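Local coordinates for secreted protein ESXB (Bacillus anthracis, PDB 4J10) that is a small secreted protein of the WXG100 family, probably exported through an ESX-type secretion system and seen here as a dimer of two-helix chains, at residues P11-L14 / E15-A18; E27-S30 / Q31-L35; G56-I59 / Q60-Q63. All coordinates share one frame; numbering follows the deposited sequence.

How the interactions relate
From the N terminus, interaction 1 closes the opening turns of helix 11-41, and interaction 2 lies further along the same helix, about 25 Å away between centres. After the connection to helix 48-90 comes interaction 3, on the opposite side of the chain's centre from interaction 1. Each contact closes no more than successive helical turns, and the three follow in series without nesting or crossing. What joins them is the pairing of the two helices: interactions 2 and 3 touch where Ile32 and Leu35 meet Phe58, whereas interaction 1 stays about 20 Å, by nearest atoms, from interaction 3. All three also meet the second subunit.

Interaction 1 (P11-L14 / E15-A18); sequences PEEL and ERIA
Pro11 O accepts from Glu15 N at 2.9 Å, the first of four successive i to i+4 bonds that wind this stretch into regular alpha helix. Arg16 N follows on Glu12 O, Ile17 N on Glu13 O, and Ala18 N closes the series on Leu14 O at 2.8 Å. Just upstream, Thr10 OG1 accepts from Glu13 N at the start of the helix.

Among the side chains, one ion pair carries the contact. Glu13 and Arg16 run side by side, and Glu13 OE1 accepts from both Arg16 NE and Arg16 NH2, each at 2.9 Å. The grip is side-on: the oxygen lies almost exactly in the guanidinium plane, while the two nitrogens approach it from opposite faces of the carboxylate, whose plane stands 73° from that of the guanidinium. A bend in Glu13 beyond CG (chi2 -64°) and another in Arg16 at chi3 (65°) bring the charged ends together. Ile17 CG1 packs on a guanidinium face toward its rim, and Arg16 NH1 has a long, weak ion pair with Asp38 of the second subunit. Glu15 instead keeps its CG near Pro11 O, 3.2 Å away, and sends its carboxylate to salt bridges with Arg87 and Lys80 on helix 48-90.

On the buried side Leu14 meets Ile82 and Ile17 meets Leu79, while Trp46 of the second subunit packs against Leu14. The whole illustrates an i to i+3 salt bridge at an exposed edge of an amphipathic helix, bordering the second subunit, in the helical-hairpin fold of WXG100 proteins.

Interaction 2 (E27-S30 / Q31-L35); sequences EAQS and QINRL. With FMT (formic acid), chain C.
Gln29 and Asn33, one helical turn apart, meet through their side-chain amides as well as their backbones. Asn33 ND2 reaches Gln29 OE1 at 3.0 Å, but the angle at the hydrogen is a poor 125° and the bond is weak. A bend at chi2 (70°) carries Gln29 OE1 forward along the helix to Asn33 and sets it beside Ile32 CG2 as well, 3.5 Å away.

The main-chain polar groups are served in the regular helical way. Gln31 N donates to Glu27 O, Ile32 N to Ala28 O, Asn33 N to Gln29 O and Arg34 N to Ser30 O. Glu27 O has a second donor, a water at 2.8 Å, and that same water accepts from Arg34 NH1 at 3.1 Å. A backbone carbonyl and a guanidinium two turns further along are thereby bridged through solvent, with the water in the guanidinium plane at its edge. Arg34 gets there by bending at chi3 (-57°), which turns the guanidinium back along the helix: Gln31 CA lies under one face toward the rim. A formate, probably from the crystallisation liquor, rests nearby, its O2 3.2 Å from Ser30 O and its O1 close to Asn33 OD1; any bond to the Ser30 hydroxyl is weak and unsettled, since the proton has another acceptor within reach, and doubtful anyway because the serine was modelled in two conformers.

The inward-facing Ala28, Ile32 and Leu35 are buried. Ala28 packs on Ile69 of helix 48-90, Ile32 on Phe58 and Ser61, and Leu35 on Phe58. Against the second subunit, Glu27 meets its Gln31, Gln31 its Ala24, and Ile32 and Leu35 its Tyr68, while the side bearing Gln29, Asn33 and Arg34 is exposed.

Interaction 3 (G56-I59 / Q60-Q63); sequences GEFI and QSKQ
Phe58 O is the centre of the contact, because two donors share it. Lys62 N gives the usual helical bond at 2.9 Å, and Ser61 OG adds its own proton from 2.8 Å. Both lie in the plane of the carbonyl; the hydroxyl sits on a lone pair, with a C=O...O angle of 132°. Ser61 can do this because its OG lies between the backbone N and the carbonyl carbon (chi1 83°), folded back against the preceding turn, so that a buried hydroxyl is satisfied without leaving its own helix. The same OG lies 3.5 Å from Phe58 CD1, approaching the ring obliquely.

Around this core the i to i+4 ladder continues: Gln60 N to Gly56 O, Ser61 N to Glu57 O, and Gln63 N to Ile59 O. Gln63 trails back over that last acceptor, its CG 3.4 Å from Ile59 O and its NE2 3.8 Å from Ile59 CG2, where the two side chains cross. Lys62 runs fully extended away from the turn, passing its CD near Phe58 CE2 before NZ forms a salt bridge with Glu36 on helix 11-41.

Further out, Phe58 packs on Glu36 and Ile39 of helix 11-41 and on Phe21 of the second subunit, whose Ile71 also covers Gln60 and Ser61. Glu57 comes close to Asp78 of that subunit, and this may favour a proton on one of the two acids. Here a serine hydroxyl bonds to an i-3 carbonyl within one helix, beside a phenylalanine packed in the core between the helices of the WXG100 hairpin and touching the second subunit.

Interaction 1 (P11-L14 / E15-A18)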
loop_
_atom_site.group_PDB
_atom_site.type_symbol
_atom_site.label_atom_id
_atom_site.label_comp_id
_atom_site.label_asym_id
_atom_site.label_seq_id
_atom_site.Cartn_x
_atom_site.Cartn_y
_atom_site.Cartn_z
ATOM N N PRO A 11 12.908 23.205 -2.872
ATOM C CA PRO A 11 13.084 22.276 -1.750
ATOM C C PRO A 11 11.774 22.002 -1.015
ATOM O O PRO A 11 11.526 20.879 -0.587
ATOM C CB PRO A 11 14.065 23.023 -0.834
ATOM C CG PRO A 11 14.810 23.925 -1.748
ATOM C CD PRO A 11 13.820 24.351 -2.782
ATOM N N GLU A 12 10.939 23.021 -0.876
ATOM C CA GLU A 12 9.647 22.861 -0.220
ATOM C C GLU A 12 8.754 21.882 -0.974
ATOM O O GLU A 12 8.047 21.075 -0.361
ATOM C CB GLU A 12 8.962 24.221 -0.059
ATOM C CG GLU A 12 9.697 25.177 0.881
ATOM C CD GLU A 12 10.774 26.015 0.191
ATOM O OE1 GLU A 12 11.084 25.769 -0.992
ATOM O OE2 GLU A 12 11.307 26.943 0.837
ATOM N N GLU A 13 8.772 21.941 -2.306
ATOM C CA GLU A 13 7.952 21.010 -3.086
ATOM C C GLU A 13 8.463 19.578 -2.915
ATOM O O GLU A 13 7.683 18.632 -2.770
ATOM C CB GLU A 13 7.934 21.375 -4.571
ATOM C CG GLU A 13 7.097 22.581 -4.928
ATOM C CD GLU A 13 5.629 22.385 -4.659
ATOM O OE1 GLU A 13 5.198 21.235 -4.401
ATOM O OE2 GLU A 13 4.890 23.393 -4.701
ATOM N N LEU A 14 9.780 19.414 -2.946
ATOM C CA LEU A 14 10.352 18.092 -2.774
ATOM C C LEU A 14 10.052 17.539 -1.385
ATOM O O LEU A 14 9.772 16.351 -1.229
ATOM C CB LEU A 14 11.856 18.125 -3.027
ATOM C CG LEU A 14 12.219 18.440 -4.477
ATOM C CD1 LEU A 14 13.707 18.656 -4.638
ATOM C CD2 LEU A 14 11.766 17.288 -5.362
ATOM N N GLU A 15 10.095 18.410 -0.382
ATOM C CA GLU A 15 9.781 17.981 0.982
ATOM C C GLU A 15 8.302 17.634 1.148
ATOM O O GLU A 15 7.972 16.698 1.880
ATOM C CB GLU A 15 10.237 19.037 1.997
ATOM C CG GLU A 15 11.756 19.090 2.110
ATOM C CD GLU A 15 12.266 20.289 2.871
ATOM O OE1 GLU A 15 11.598 21.347 2.841
ATOM O OE2 GLU A 15 13.360 20.177 3.481
ATOM N N ARG A 16 7.415 18.357 0.468
ATOM C CA ARG A 16 5.987 18.047 0.504
ATOM C C ARG A 16 5.740 16.649 -0.040
ATOM O O ARG A 16 5.044 15.823 0.572
ATOM C CB ARG A 16 5.187 19.076 -0.315
ATOM C CG ARG A 16 3.697 18.724 -0.447
ATOM C CD ARG A 16 2.954 19.709 -1.339
ATOM N NE ARG A 16 3.410 19.683 -2.728
ATOM C CZ ARG A 16 3.033 18.787 -3.636
ATOM N NH1 ARG A 16 2.196 17.806 -3.310
ATOM N NH2 ARG A 16 3.517 18.858 -4.870
ATOM N N ILE A 17 6.320 16.374 -1.205
ATOM C CA ILE A 17 6.155 15.068 -1.837
ATOM C C ILE A 17 6.823 13.973 -1.004
ATOM O O ILE A 17 6.246 12.892 -0.811
ATOM C CB ILE A 17 6.647 15.079 -3.300
ATOM C CG1 ILE A 17 5.819 16.072 -4.119
ATOM C CG2 ILE A 17 6.539 13.688 -3.902
ATOM C CD1 ILE A 17 6.362 16.318 -5.513
ATOM N N ALA A 18 8.021 14.235 -0.482
ATOM C CA ALA A 18 8.677 13.289 0.428
ATOM C C ALA A 18 7.745 12.945 1.591
ATOM O O ALA A 18 7.634 11.783 1.986
ATOM C CB ALA A 18 10.008 13.853 0.941
#

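Interaction 2 (E27-S30 / Q31-L35)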
loop_
_atom_site.group_PDB
_atom_site.type_symbol
_atom_site.label_atom_id
_atom_site.label_comp_id
_atom_site.label_asym_id
_atom_site.label_seq_id
_atom_site.Cartn_x
_atom_site.Cartn_y
_atom_site.Cartn_z
ATOM N N GLU A 27 0.503 4.804 6.594
ATOM C CA GLU A 27 -0.872 4.340 6.368
ATOM C C GLU A 27 -0.875 2.873 5.941
ATOM O O GLU A 27 -1.746 2.079 6.340
ATOM C CB GLU A 27 -1.571 5.223 5.324
ATOM C CG GLU A 27 -1.882 6.618 5.817
ATOM C CD GLU A 27 -2.619 7.441 4.781
ATOM O OE1 GLU A 27 -2.625 7.044 3.597
ATOM O OE2 GLU A 27 -3.186 8.486 5.153
ATOM N N ALA A 28 0.118 2.490 5.149
ATOM C CA ALA A 28 0.232 1.107 4.699
ATOM C C ALA A 28 0.519 0.189 5.885
ATOM O O ALA A 28 -0.039 -0.906 5.989
ATOM C CB ALA A 28 1.338 0.984 3.656
ATOM N N GLN A 29 1.415 0.622 6.767
ATOM C CA GLN A 29 1.695 -0.133 7.989
ATOM C C GLN A 29 0.441 -0.307 8.838
ATOM O O GLN A 29 0.170 -1.401 9.349
ATOM C CB GLN A 29 2.804 0.542 8.802
ATOM C CG GLN A 29 3.135 -0.207 10.082
ATOM C CD GLN A 29 3.838 -1.530 9.820
ATOM O OE1 GLN A 29 3.243 -2.620 9.965
ATOM N NE2 GLN A 29 5.095 -1.452 9.441
ATOM N N SER A 30 -0.325 0.769 8.991
ATOM C CA SER A 30 -1.566 0.712 9.760
ATOM C C SER A 30 -2.543 -0.275 9.142
ATOM O O SER A 30 -3.222 -1.032 9.849
ATOM C CB SER A 30 -2.203 2.101 9.834
ATOM O OG SER A 30 -3.493 2.032 10.419
ATOM N N GLN A 31 -2.673 -0.245 7.828
ATOM C CA GLN A 31 -3.545 -1.161 7.116
ATOM C C GLN A 31 -3.172 -2.639 7.329
ATOM O O GLN A 31 -4.012 -3.435 7.619
ATOM C CB GLN A 31 -3.585 -0.826 5.631
ATOM C CG GLN A 31 -4.531 -1.716 4.826
ATOM C CD GLN A 31 -4.590 -1.354 3.358
ATOM O OE1 GLN A 31 -5.284 -0.443 2.970
ATOM N NE2 GLN A 31 -3.888 -2.051 2.582
ATOM N N ILE A 32 -1.913 -2.983 7.153
ATOM C CA ILE A 32 -1.508 -4.370 7.311
ATOM C C ILE A 32 -1.698 -4.803 8.766
ATOM O O ILE A 32 -2.078 -5.947 9.025
ATOM C CB ILE A 32 -0.081 -4.618 6.745
ATOM C CG1 ILE A 32 0.125 -6.103 6.426
ATOM C CG2 ILE A 32 0.976 -4.056 7.665
ATOM C CD1 ILE A 32 -0.785 -6.584 5.313
ATOM N N ASN A 33 -1.505 -3.897 9.719
ATOM C CA ASN A 33 -1.707 -4.185 11.150
ATOM C C ASN A 33 -3.198 -4.483 11.405
ATOM O O ASN A 33 -3.486 -5.381 12.133
ATOM C CB ASN A 33 -1.293 -3.036 12.114
ATOM C CG ASN A 33 0.215 -2.776 12.216
ATOM O OD1 ASN A 33 0.604 -1.761 12.719
ATOM N ND2 ASN A 33 0.993 -3.627 11.716
ATOM N N ARG A 34 -4.104 -3.701 10.823
ATOM C CA ARG A 34 -5.551 -3.890 11.002
ATOM C C ARG A 34 -6.001 -5.210 10.404
ATOM O O ARG A 34 -6.761 -5.960 11.024
ATOM C CB ARG A 34 -6.338 -2.753 10.343
ATOM C CG ARG A 34 -6.239 -1.404 11.030
ATOM C CD ARG A 34 -7.323 -0.451 10.503
ATOM N NE ARG A 34 -7.282 -0.264 9.052
ATOM C CZ ARG A 34 -6.535 0.649 8.432
ATOM N NH1 ARG A 34 -5.746 1.458 9.130
ATOM N NH2 ARG A 34 -6.565 0.747 7.110
ATOM N N LEU A 35 -5.538 -5.498 9.193
ATOM C CA LEU A 35 -5.913 -6.737 8.523
ATOM C C LEU A 35 -5.382 -7.960 9.254
ATOM O O LEU A 35 -6.063 -8.980 9.335
ATOM C CB LEU A 35 -5.453 -6.731 7.065
ATOM C CG LEU A 35 -6.097 -5.677 6.173
ATOM C CD1 LEU A 35 -5.400 -5.731 4.811
ATOM C CD2 LEU A 35 -7.606 -5.856 6.048
HETATM C C FMT C . -2.859 0.449 13.520
HETATM O O1 FMT C . -1.711 0.140 13.848
HETATM O O2 FMT C . -3.623 -0.286 12.888
HETATM O O HOH W 1 -4.353 3.078 6.864
#

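Interaction 3 (G56-I59 / Q60-Q63)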
loop_
_atom_site.group_PDB
_atom_site.type_symbol
_atom_site.label_atom_id
_atom_site.label_comp_id
_atom_site.label_asym_id
_atom_site.label_seq_id
_atom_site.Cartn_x
_atom_site.Cartn_y
_atom_site.Cartn_z
ATOM N N GLY A 56 -1.905 -18.302 5.620
ATOM C CA GLY A 56 -0.894 -18.438 4.581
ATOM C C GLY A 56 -1.036 -17.349 3.532
ATOM O O GLY A 56 -0.056 -16.693 3.158
ATOM N N GLU A 57 -2.265 -17.145 3.068
ATOM C CA GLU A 57 -2.548 -16.107 2.084
ATOM C C GLU A 57 -2.257 -14.731 2.648
ATOM O O GLU A 57 -1.641 -13.886 1.980
ATOM C CB GLU A 57 -3.992 -16.214 1.602
ATOM C CG GLU A 57 -4.214 -17.400 0.681
ATOM C CD GLU A 57 -5.676 -17.755 0.531
ATOM O OE1 GLU A 57 -5.981 -18.703 -0.223
ATOM O OE2 GLU A 57 -6.518 -17.090 1.169
ATOM N N PHE A 58 -2.688 -14.489 3.882
ATOM C CA PHE A 58 -2.386 -13.211 4.497
ATOM C C PHE A 58 -0.880 -12.936 4.584
ATOM O O PHE A 58 -0.445 -11.813 4.332
ATOM C CB PHE A 58 -3.024 -13.036 5.875
ATOM C CG PHE A 58 -2.673 -11.723 6.497
ATOM C CD1 PHE A 58 -3.251 -10.552 6.018
ATOM C CD2 PHE A 58 -1.722 -11.636 7.505
ATOM C CE1 PHE A 58 -2.904 -9.319 6.545
ATOM C CE2 PHE A 58 -1.370 -10.389 8.038
ATOM C CZ PHE A 58 -1.969 -9.235 7.550
ATOM N N ILE A 59 -0.097 -13.950 4.942
ATOM C CA ILE A 59 1.355 -13.811 4.996
ATOM C C ILE A 59 1.926 -13.400 3.641
ATOM O O ILE A 59 2.857 -12.597 3.573
ATOM C CB ILE A 59 2.039 -15.091 5.506
ATOM C CG1 ILE A 59 1.730 -15.292 6.988
ATOM C CG2 ILE A 59 3.553 -15.023 5.279
ATOM C CD1 ILE A 59 2.172 -14.149 7.865
ATOM N N GLN A 60 1.356 -13.925 2.561
ATOM C CA GLN A 60 1.753 -13.481 1.228
ATOM C C GLN A 60 1.546 -11.979 1.053
ATOM O O GLN A 60 2.416 -11.292 0.518
ATOM C CB GLN A 60 0.974 -14.218 0.143
ATOM C CG GLN A 60 1.451 -15.618 -0.133
ATOM C CD GLN A 60 0.925 -16.134 -1.451
ATOM O OE1 GLN A 60 1.649 -16.179 -2.445
ATOM N NE2 GLN A 60 -0.345 -16.515 -1.473
ATOM N N SER A 61 0.401 -11.471 1.496
ATOM C CA SER A 61 0.110 -10.048 1.345
ATOM C C SER A 61 1.062 -9.219 2.211
ATOM O O SER A 61 1.527 -8.157 1.800
ATOM C CB SER A 61 -1.363 -9.745 1.661
ATOM O OG SER A 61 -1.608 -9.595 3.054
ATOM N N LYS A 62 1.380 -9.730 3.394
ATOM C CA LYS A 62 2.264 -9.033 4.320
ATOM C C LYS A 62 3.670 -8.951 3.737
ATOM O O LYS A 62 4.349 -7.929 3.871
ATOM C CB LYS A 62 2.252 -9.729 5.692
ATOM C CG LYS A 62 3.021 -8.991 6.792
ATOM C CD LYS A 62 2.841 -9.698 8.125
ATOM C CE LYS A 62 3.530 -8.966 9.255
ATOM N NZ LYS A 62 3.365 -9.716 10.538
ATOM N N GLN A 63 4.110 -10.015 3.073
ATOM C CA GLN A 63 5.414 -10.004 2.422
ATOM C C GLN A 63 5.481 -8.968 1.289
ATOM O O GLN A 63 6.497 -8.296 1.136
ATOM C CB GLN A 63 5.793 -11.414 1.959
ATOM C CG GLN A 63 6.185 -12.320 3.119
ATOM C CD GLN A 63 6.166 -13.789 2.753
ATOM O OE1 GLN A 63 5.513 -14.190 1.790
ATOM N NE2 GLN A 63 6.875 -14.602 3.527
#